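Local coordinates for protein chromatin structure-remodeling complex subunit RSC2 (PDB 4BB7) that binds histone H3 through this BAH domain, as part of the yeast RSC complex that remodels nucleosomes and regulates transcription, at residues A[65-70]-A[86-91]; A[80-85]-A[127-132]. All coordinates share one frame; numbering follows the deposited sequence.

Overall arrangement
Both contacts lie deep in the BAH domain and meet at the same strand. Interaction 1 pairs 65-70 with 86-91, the beginning of 87-96, one of the two outer strands of the six-stranded sheet; interaction 2 sets 80-85, the chain just ahead of that strand, against 127-132. Segments alternate along the sequence, and main-chain bonds tie the contacts together: Val86 N meets Val127 O at 2.9 Å and Lys88 O meets Tyr132 N at 2.6 Å. Their chemistry differs. Interaction 1 is regular antiparallel pairing with aromatic rings packed over aliphatic groups, whereas interaction 2 has a single backbone bridge and relies on two buried glutamates, a tyrosine hydroxyl and a water.

Interaction 1: A[65-70]-A[86-91]; sequences CWYYRP and VMKTGQ
Trp66 O is gripped by two donors, both from Thr89: the backbone N in the carbonyl plane and OG1, at 2.8 Å, from above it. This lies in the antiparallel pairing of strands 60-68 and 87-96 in the BAH-domain sheet, where Tyr67 faces Lys88 as a non-hydrogen-bonded pair and Tyr68 faces Met87 as a hydrogen-bonded one. Thr89 OG1 sits between its own backbone N and carbonyl carbon (chi1 67°), which sends CG2 the other way, over the centre of the Tyr68 ring, 3.5 Å from CG2 to its centroid. Beyond that ring, Tyr68 OH and Gln91 NE2 each bond to the carboxylate of Glu134. On the opposite face of the sheet the Tyr67 ring lies over Lys88, whose CB comes 3.4 Å from Tyr67 CE2, while Val86 CG2 touches CD2 obliquely. An alanine at Tyr67 would probably leave the aliphatic part of Lys88 and Val86 CG2 poorly packed, and would lose the edge-to-face meeting with Trp32. Past the Thr89 grip the chain turns a corner at Gly90, yet the pairing resumes: Trp66 N points almost straight along the C=O axis of Gln91, 2.9 Å from its O.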
ATOM      1  N   CYS A  65       2.936 -11.917  -2.851  1.00 32.44           N
ATOM      2  CA  CYS A  65       4.279 -11.855  -3.413  1.00 25.14           C
ATOM      3  C   CYS A  65       4.249 -12.367  -4.849  1.00 32.89           C
ATOM      4  O   CYS A  65       3.942 -13.534  -5.094  1.00 30.33           O
ATOM      5  CB  CYS A  65       5.260 -12.681  -2.583  1.00 30.47           C
ATOM      6  SG  CYS A  65       6.986 -12.583  -3.155  1.00 38.75           S
ATOM      7  N   TRP A  66       4.570 -11.488  -5.793  1.00 29.61           N
ATOM      8  CA  TRP A  66       4.507 -11.828  -7.209  1.00 28.88           C
ATOM      9  C   TRP A  66       5.580 -12.822  -7.626  1.00 26.36           C
ATOM     10  O   TRP A  66       6.686 -12.825  -7.089  1.00 29.11           O
ATOM     11  CB  TRP A  66       4.612 -10.568  -8.073  1.00 25.79           C
ATOM     12  CG  TRP A  66       3.370  -9.729  -8.078  1.00 27.48           C
ATOM     13  CD1 TRP A  66       2.176 -10.027  -7.489  1.00 34.37           C
ATOM     14  CD2 TRP A  66       3.201  -8.451  -8.703  1.00 31.89           C
ATOM     15  NE1 TRP A  66       1.273  -9.014  -7.709  1.00 34.40           N
ATOM     16  CE2 TRP A  66       1.876  -8.036  -8.453  1.00 32.94           C
ATOM     17  CE3 TRP A  66       4.041  -7.619  -9.452  1.00 27.31           C
ATOM     18  CZ2 TRP A  66       1.371  -6.826  -8.924  1.00 32.67           C
ATOM     19  CZ3 TRP A  66       3.536  -6.419  -9.921  1.00 33.62           C
ATOM     20  CH2 TRP A  66       2.213  -6.033  -9.655  1.00 36.72           C
ATOM     21  N   TYR A  67       5.231 -13.670  -8.587  1.00 24.90           N
ATOM     22  CA  TYR A  67       6.180 -14.573  -9.221  1.00 26.73           C
ATOM     23  C   TYR A  67       6.063 -14.408 -10.731  1.00 26.08           C
ATOM     24  O   TYR A  67       4.993 -14.611 -11.301  1.00 24.95           O
ATOM     25  CB  TYR A  67       5.895 -16.024  -8.827  1.00 23.25           C
ATOM     26  CG  TYR A  67       6.275 -16.366  -7.405  1.00 26.07           C
ATOM     27  CD1 TYR A  67       5.660 -15.736  -6.327  1.00 31.15           C
ATOM     28  CD2 TYR A  67       7.234 -17.335  -7.137  1.00 31.40           C
ATOM     29  CE1 TYR A  67       5.999 -16.051  -5.024  1.00 25.61           C
ATOM     30  CE2 TYR A  67       7.577 -17.659  -5.835  1.00 32.45           C
ATOM     31  CZ  TYR A  67       6.957 -17.012  -4.785  1.00 29.73           C
ATOM     32  OH  TYR A  67       7.299 -17.332  -3.495  1.00 33.28           O
ATOM     33  N   TYR A  68       7.160 -14.029 -11.374  1.00 25.84           N
ATOM     34  CA  TYR A  68       7.149 -13.760 -12.808  1.00 27.68           C
ATOM     35  C   TYR A  68       7.185 -15.037 -13.641  1.00 27.20           C
ATOM     36  O   TYR A  68       7.659 -16.078 -13.186  1.00 26.79           O
ATOM     37  CB  TYR A  68       8.330 -12.867 -13.199  1.00 23.82           C
ATOM     38  CG  TYR A  68       8.207 -11.430 -12.750  1.00 25.94           C
ATOM     39  CD1 TYR A  68       7.023 -10.950 -12.201  1.00 30.55           C
ATOM     40  CD2 TYR A  68       9.269 -10.547 -12.889  1.00 22.06           C
ATOM     41  CE1 TYR A  68       6.906  -9.630 -11.795  1.00 30.54           C
ATOM     42  CE2 TYR A  68       9.162  -9.227 -12.486  1.00 29.07           C
ATOM     43  CZ  TYR A  68       7.979  -8.774 -11.938  1.00 33.00           C
ATOM     44  OH  TYR A  68       7.870  -7.462 -11.535  1.00 30.29           O
ATOM     45  N   ARG A  69       6.672 -14.948 -14.862  1.00 25.87           N
ATOM     46  CA  ARG A  69       6.862 -16.001 -15.845  1.00 25.72           C
ATOM     47  C   ARG A  69       8.062 -15.589 -16.688  1.00 27.25           C
ATOM     48  O   ARG A  69       8.435 -14.416 -16.693  1.00 22.14           O
ATOM     49  CB  ARG A  69       5.625 -16.154 -16.727  1.00 24.69           C
ATOM     50  CG  ARG A  69       4.316 -16.305 -15.973  1.00 28.06           C
ATOM     51  CD  ARG A  69       3.158 -16.385 -16.955  1.00 37.53           C
ATOM     52  NE  ARG A  69       1.853 -16.358 -16.302  1.00 38.19           N
ATOM     53  CZ  ARG A  69       1.078 -17.425 -16.136  1.00 32.55           C
ATOM     54  NH1 ARG A  69       1.476 -18.612 -16.569  1.00 28.12           N
ATOM     55  NH2 ARG A  69      -0.098 -17.304 -15.538  1.00 31.29           N
ATOM     56  N   PRO A  70       8.672 -16.549 -17.402  1.00 32.45           N
ATOM     57  CA  PRO A  70       9.882 -16.278 -18.189  1.00 27.74           C
ATOM     58  C   PRO A  70       9.747 -15.055 -19.099  1.00 29.38           C
ATOM     59  O   PRO A  70      10.617 -14.181 -19.094  1.00 28.02           O
ATOM     60  CB  PRO A  70      10.035 -17.545 -19.032  1.00 27.04           C
ATOM     61  CG  PRO A  70       9.394 -18.618 -18.208  1.00 25.61           C
ATOM     62  CD  PRO A  70       8.239 -17.955 -17.514  1.00 26.13           C
ATOM     63  N   VAL A  86       8.187 -20.594 -12.856  1.00 25.75           N
ATOM     64  CA  VAL A  86       8.051 -19.217 -12.390  1.00 27.60           C
ATOM     65  C   VAL A  86       9.236 -18.837 -11.503  1.00 26.66           C
ATOM     66  O   VAL A  86       9.901 -19.703 -10.933  1.00 28.72           O
ATOM     67  CB  VAL A  86       6.736 -18.987 -11.604  1.00 26.76           C
ATOM     68  CG1 VAL A  86       5.532 -19.390 -12.444  1.00 24.73           C
ATOM     69  CG2 VAL A  86       6.753 -19.745 -10.280  1.00 20.29           C
ATOM     70  N   MET A  87       9.497 -17.538 -11.397  1.00 25.13           N
ATOM     71  CA  MET A  87      10.557 -17.029 -10.538  1.00 26.34           C
ATOM     72  C   MET A  87       9.983 -16.110  -9.463  1.00 27.94           C
ATOM     73  O   MET A  87       9.029 -15.377  -9.717  1.00 26.64           O
ATOM     74  CB  MET A  87      11.604 -16.267 -11.359  1.00 27.97           C
ATOM     75  CG  MET A  87      12.595 -17.146 -12.115  1.00 26.52           C
ATOM     76  SD  MET A  87      11.871 -17.998 -13.526  1.00 31.65           S
ATOM     77  CE  MET A  87      11.256 -16.617 -14.485  1.00 28.95           C
ATOM     78  N   LYS A  88      10.569 -16.154  -8.267  1.00 25.85           N
ATOM     79  CA  LYS A  88      10.143 -15.304  -7.160  1.00 26.73           C
ATOM     80  C   LYS A  88      10.746 -13.907  -7.267  1.00 27.92           C
ATOM     81  O   LYS A  88      11.925 -13.749  -7.596  1.00 25.44           O
ATOM     82  CB  LYS A  88      10.544 -15.925  -5.819  1.00 30.03           C
ATOM     83  CG  LYS A  88      10.174 -15.076  -4.611  1.00 22.87           C
ATOM     84  CD  LYS A  88      10.871 -15.571  -3.359  1.00 22.68           C
ATOM     85  CE  LYS A  88      10.317 -14.893  -2.124  1.00 22.53           C
ATOM     86  NZ  LYS A  88      10.442 -13.415  -2.199  1.00 26.37           N
ATOM     87  N   THR A  89       9.935 -12.897  -6.971  1.00 26.84           N
ATOM     88  CA  THR A  89      10.378 -11.510  -7.054  1.00 29.62           C
ATOM     89  C   THR A  89      10.308 -10.799  -5.704  1.00 24.01           C
ATOM     90  O   THR A  89       9.882 -11.374  -4.701  1.00 21.61           O
ATOM     91  CB  THR A  89       9.557 -10.717  -8.095  1.00 27.90           C
ATOM     92  OG1 THR A  89       8.201 -10.585  -7.650  1.00 20.17           O
ATOM     93  CG2 THR A  89       9.575 -11.431  -9.439  1.00 28.66           C
ATOM     94  N   GLY A  90      10.728  -9.542  -5.691  1.00 27.03           N
ATOM     95  CA  GLY A  90      10.670  -8.735  -4.491  1.00 24.69           C
ATOM     96  C   GLY A  90       9.410  -7.897  -4.444  1.00 22.22           C
ATOM     97  O   GLY A  90       9.313  -6.958  -3.660  1.00 23.77           O
ATOM     98  N   GLN A  91       8.440  -8.243  -5.283  1.00 24.51           N
ATOM     99  CA  GLN A  91       7.200  -7.478  -5.382  1.00 27.52           C
ATOM    100  C   GLN A  91       6.112  -7.982  -4.436  1.00 24.70           C
ATOM    101  O   GLN A  91       5.466  -8.994  -4.701  1.00 30.92           O
ATOM    102  CB  GLN A  91       6.686  -7.495  -6.822  1.00 29.71           C
ATOM    103  CG  GLN A  91       7.652  -6.894  -7.827  1.00 28.63           C
ATOM    104  CD  GLN A  91       7.761  -5.388  -7.703  1.00 34.17           C
ATOM    105  OE1 GLN A  91       6.816  -4.714  -7.288  1.00 38.27           O
ATOM    106  NE2 GLN A  91       8.919  -4.849  -8.062  1.00 39.09           N
TER

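Interaction 2: A[80-85]-A[127-132]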
ATOM      1  N   LEU A  80      17.264 -21.440 -20.521  1.00 27.61           N
ATOM      2  CA  LEU A  80      16.252 -22.483 -20.615  1.00 28.63           C
ATOM      3  C   LEU A  80      15.307 -22.420 -19.419  1.00 29.61           C
ATOM      4  O   LEU A  80      15.667 -21.900 -18.361  1.00 28.56           O
ATOM      5  CB  LEU A  80      16.911 -23.860 -20.686  1.00 26.40           C
ATOM      6  CG  LEU A  80      17.775 -24.109 -21.920  1.00 30.43           C
ATOM      7  CD1 LEU A  80      18.529 -25.425 -21.801  1.00 24.21           C
ATOM      8  CD2 LEU A  80      16.913 -24.075 -23.175  1.00 28.22           C
ATOM      9  N   PHE A  81      14.104 -22.955 -19.593  1.00 23.94           N
ATOM     10  CA  PHE A  81      13.081 -22.907 -18.554  1.00 27.98           C
ATOM     11  C   PHE A  81      12.297 -24.206 -18.507  1.00 27.40           C
ATOM     12  O   PHE A  81      12.144 -24.881 -19.522  1.00 30.42           O
ATOM     13  CB  PHE A  81      12.106 -21.755 -18.812  1.00 25.31           C
ATOM     14  CG  PHE A  81      12.753 -20.402 -18.848  1.00 26.74           C
ATOM     15  CD1 PHE A  81      12.981 -19.697 -17.677  1.00 24.77           C
ATOM     16  CD2 PHE A  81      13.121 -19.829 -20.054  1.00 21.20           C
ATOM     17  CE1 PHE A  81      13.571 -18.450 -17.707  1.00 27.38           C
ATOM     18  CE2 PHE A  81      13.710 -18.579 -20.092  1.00 26.77           C
ATOM     19  CZ  PHE A  81      13.936 -17.887 -18.916  1.00 27.13           C
ATOM     20  N   TYR A  82      11.792 -24.555 -17.330  1.00 28.46           N
ATOM     21  CA  TYR A  82      10.910 -25.706 -17.210  1.00 30.10           C
ATOM     22  C   TYR A  82       9.540 -25.340 -17.757  1.00 30.16           C
ATOM     23  O   TYR A  82       9.203 -24.160 -17.870  1.00 28.12           O
ATOM     24  CB  TYR A  82      10.788 -26.149 -15.751  1.00 29.76           C
ATOM     25  CG  TYR A  82      12.115 -26.478 -15.109  1.00 26.18           C
ATOM     26  CD1 TYR A  82      12.747 -27.692 -15.353  1.00 26.95           C
ATOM     27  CD2 TYR A  82      12.743 -25.571 -14.266  1.00 28.22           C
ATOM     28  CE1 TYR A  82      13.964 -27.995 -14.770  1.00 29.30           C
ATOM     29  CE2 TYR A  82      13.959 -25.864 -13.677  1.00 29.92           C
ATOM     30  CZ  TYR A  82      14.564 -27.076 -13.934  1.00 26.61           C
ATOM     31  OH  TYR A  82      15.775 -27.364 -13.354  1.00 28.04           O
ATOM     32  N   LYS A  83       8.758 -26.350 -18.118  1.00 32.81           N
ATOM     33  CA  LYS A  83       7.368 -26.116 -18.470  1.00 31.10           C
ATOM     34  C   LYS A  83       6.643 -25.644 -17.218  1.00 30.20           C
ATOM     35  O   LYS A  83       6.664 -26.317 -16.187  1.00 31.86           O
ATOM     36  CB  LYS A  83       6.719 -27.386 -19.024  1.00 33.32           C
ATOM     37  CG  LYS A  83       5.244 -27.225 -19.353  1.00 26.84           C
ATOM     38  CD  LYS A  83       4.769 -28.285 -20.330  1.00 38.01           C
ATOM     39  CE  LYS A  83       5.481 -28.157 -21.673  1.00 40.37           C
ATOM     40  NZ  LYS A  83       4.961 -29.125 -22.687  1.00 36.23           N
ATOM     41  N   ASN A  84       6.023 -24.473 -17.307  1.00 29.21           N
ATOM     42  CA  ASN A  84       5.317 -23.888 -16.173  1.00 27.22           C
ATOM     43  C   ASN A  84       6.238 -23.351 -15.081  1.00 26.10           C
ATOM     44  O   ASN A  84       5.861 -23.317 -13.911  1.00 25.53           O
ATOM     45  CB  ASN A  84       4.338 -24.897 -15.574  1.00 24.96           C
ATOM     46  CG  ASN A  84       3.224 -25.252 -16.524  1.00 29.45           C
ATOM     47  OD1 ASN A  84       2.660 -24.383 -17.197  1.00 22.39           O
ATOM     48  ND2 ASN A  84       2.897 -26.538 -16.589  1.00 29.39           N
ATOM     49  N   GLU A  85       7.439 -22.926 -15.463  1.00 26.29           N
ATOM     50  CA  GLU A  85       8.374 -22.365 -14.495  1.00 25.69           C
ATOM     51  C   GLU A  85       8.014 -20.933 -14.133  1.00 24.56           C
ATOM     52  O   GLU A  85       7.586 -20.159 -14.988  1.00 20.85           O
ATOM     53  CB  GLU A  85       9.815 -22.411 -15.011  1.00 28.62           C
ATOM     54  CG  GLU A  85      10.808 -21.751 -14.052  1.00 32.47           C
ATOM     55  CD  GLU A  85      12.260 -21.886 -14.484  1.00 33.56           C
ATOM     56  OE1 GLU A  85      12.543 -22.646 -15.436  1.00 29.04           O
ATOM     57  OE2 GLU A  85      13.120 -21.224 -13.860  1.00 26.90           O
ATOM     58  N   VAL A 127       6.360 -24.559 -11.177  1.00 20.61           N
ATOM     59  CA  VAL A 127       7.522 -24.899 -10.366  1.00 23.78           C
ATOM     60  C   VAL A 127       8.482 -23.724 -10.300  1.00 23.67           C
ATOM     61  O   VAL A 127       8.641 -22.985 -11.269  1.00 27.14           O
ATOM     62  CB  VAL A 127       8.267 -26.146 -10.898  1.00 29.02           C
ATOM     63  CG1 VAL A 127       8.939 -25.845 -12.225  1.00 25.17           C
ATOM     64  CG2 VAL A 127       9.294 -26.628  -9.882  1.00 24.14           C
ATOM     65  N   CYS A 128       9.114 -23.551  -9.147  1.00 28.08           N
ATOM     66  CA  CYS A 128      10.076 -22.476  -8.959  1.00 26.64           C
ATOM     67  C   CYS A 128      11.408 -23.017  -8.456  1.00 26.57           C
ATOM     68  O   CYS A 128      11.473 -23.729  -7.451  1.00 26.44           O
ATOM     69  CB  CYS A 128       9.528 -21.420  -7.993  1.00 24.86           C
ATOM     70  SG  CYS A 128      10.705 -20.115  -7.547  1.00 26.49           S
ATOM     71  N   GLU A 129      12.470 -22.679  -9.175  1.00 26.78           N
ATOM     72  CA  GLU A 129      13.819 -22.995  -8.734  1.00 32.25           C
ATOM     73  C   GLU A 129      14.576 -21.715  -8.384  1.00 27.35           C
ATOM     74  O   GLU A 129      15.277 -21.655  -7.374  1.00 28.43           O
ATOM     75  CB  GLU A 129      14.573 -23.761  -9.818  1.00 24.10           C
ATOM     76  CG  GLU A 129      15.948 -24.221  -9.384  1.00 28.50           C
ATOM     77  CD  GLU A 129      16.709 -24.895 -10.503  1.00 31.16           C
ATOM     78  OE1 GLU A 129      16.263 -24.786 -11.661  1.00 38.88           O
ATOM     79  OE2 GLU A 129      17.750 -25.529 -10.225  1.00 32.49           O
ATOM     80  N   PHE A 130      14.414 -20.694  -9.220  1.00 26.98           N
ATOM     81  CA  PHE A 130      15.172 -19.453  -9.087  1.00 28.30           C
ATOM     82  C   PHE A 130      14.340 -18.282  -8.573  1.00 28.60           C
ATOM     83  O   PHE A 130      13.149 -18.173  -8.863  1.00 31.38           O
ATOM     84  CB  PHE A 130      15.780 -19.064 -10.437  1.00 23.31           C
ATOM     85  CG  PHE A 130      16.665 -20.118 -11.030  1.00 28.40           C
ATOM     86  CD1 PHE A 130      18.015 -20.167 -10.710  1.00 26.39           C
ATOM     87  CD2 PHE A 130      16.150 -21.059 -11.905  1.00 26.60           C
ATOM     88  CE1 PHE A 130      18.832 -21.137 -11.252  1.00 28.66           C
ATOM     89  CE2 PHE A 130      16.961 -22.031 -12.452  1.00 31.21           C
ATOM     90  CZ  PHE A 130      18.308 -22.070 -12.125  1.00 33.64           C
ATOM     91  N   ARG A 131      14.980 -17.405  -7.811  1.00 29.42           N
ATOM     92  CA  ARG A 131      14.412 -16.097  -7.514  1.00 27.90           C
ATOM     93  C   ARG A 131      15.025 -15.080  -8.471  1.00 27.73           C
ATOM     94  O   ARG A 131      16.129 -15.282  -8.983  1.00 25.81           O
ATOM     95  CB  ARG A 131      14.650 -15.701  -6.054  1.00 27.54           C
ATOM     96  CG  ARG A 131      16.088 -15.822  -5.580  1.00 37.12           C
ATOM     97  CD  ARG A 131      16.219 -15.353  -4.133  1.00 45.30           C
ATOM     98  NE  ARG A 131      17.562 -15.546  -3.590  1.00 38.65           N
ATOM     99  CZ  ARG A 131      18.529 -14.636  -3.641  1.00 41.82           C
ATOM    100  NH1 ARG A 131      18.308 -13.460  -4.219  1.00 40.70           N
ATOM    101  NH2 ARG A 131      19.719 -14.900  -3.118  1.00 42.84           N
ATOM    102  N   TYR A 132      14.302 -13.992  -8.714  1.00 29.33           N
ATOM    103  CA  TYR A 132      14.679 -13.029  -9.743  1.00 29.13           C
ATOM    104  C   TYR A 132      15.036 -11.658  -9.170  1.00 30.78           C
ATOM    105  O   TYR A 132      14.215 -11.006  -8.522  1.00 32.42           O
ATOM    106  CB  TYR A 132      13.542 -12.907 -10.762  1.00 28.68           C
ATOM    107  CG  TYR A 132      13.763 -11.898 -11.867  1.00 26.71           C
ATOM    108  CD1 TYR A 132      14.774 -12.071 -12.801  1.00 26.83           C
ATOM    109  CD2 TYR A 132      12.934 -10.788 -11.996  1.00 31.79           C
ATOM    110  CE1 TYR A 132      14.969 -11.157 -13.823  1.00 27.97           C
ATOM    111  CE2 TYR A 132      13.119  -9.870 -13.014  1.00 30.09           C
ATOM    112  CZ  TYR A 132      14.141 -10.059 -13.925  1.00 31.08           C
ATOM    113  OH  TYR A 132      14.331  -9.150 -14.941  1.00 30.16           O
TER
HETATM  114  O   HOH W   1      12.310 -20.373 -11.647  1.00 26.98           O
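Strand 80-82 runs into a type II beta turn, Tyr82 to Glu85, which brings the chain beside strand 125-128 at the edge of the BAH-domain sheet. Ahead of the turn, the Phe81 ring presents its edge to the carboxylate carbon of Glu85. Tyr82 carries the contact through both ends of its side chain. Its CB rests 4.0 Å from Val127 CG1, and its OH donates to Glu129 OE1 at 3.1 Å. That oxygen lies near the plane of the tyrosine ring, at its edge, but is itself approached from above the carboxylate plane. Glu129 OE2 has a salt bridge to Lys141, and the Tyr82 ring stacks on Phe109. In the turn, Asn84 offers its main-chain O to Val127 N at 3.0 Å, the one direct backbone hydrogen bond between the segments. Glu85 closes the turn twice: its N reaches back to Tyr82 O, and its extended side chain, with CG anti to the backbone N (chi1 176°), returns OE1 to Tyr82 N at 2.8 Å, using the anti lone pair. The other oxygen, OE2, looks toward Phe130, 3.6 Å from CD2 at the ring edge. Having a second carboxylate 5.2 Å away, from Glu85 OE2 to Glu129 OE1, might raise the proton affinity of Glu85, although the salt bridge of Glu129 to Lys141 would probably offset this. A water donates to Glu85 OE2 at 2.5 Å and accepts from Phe130 N.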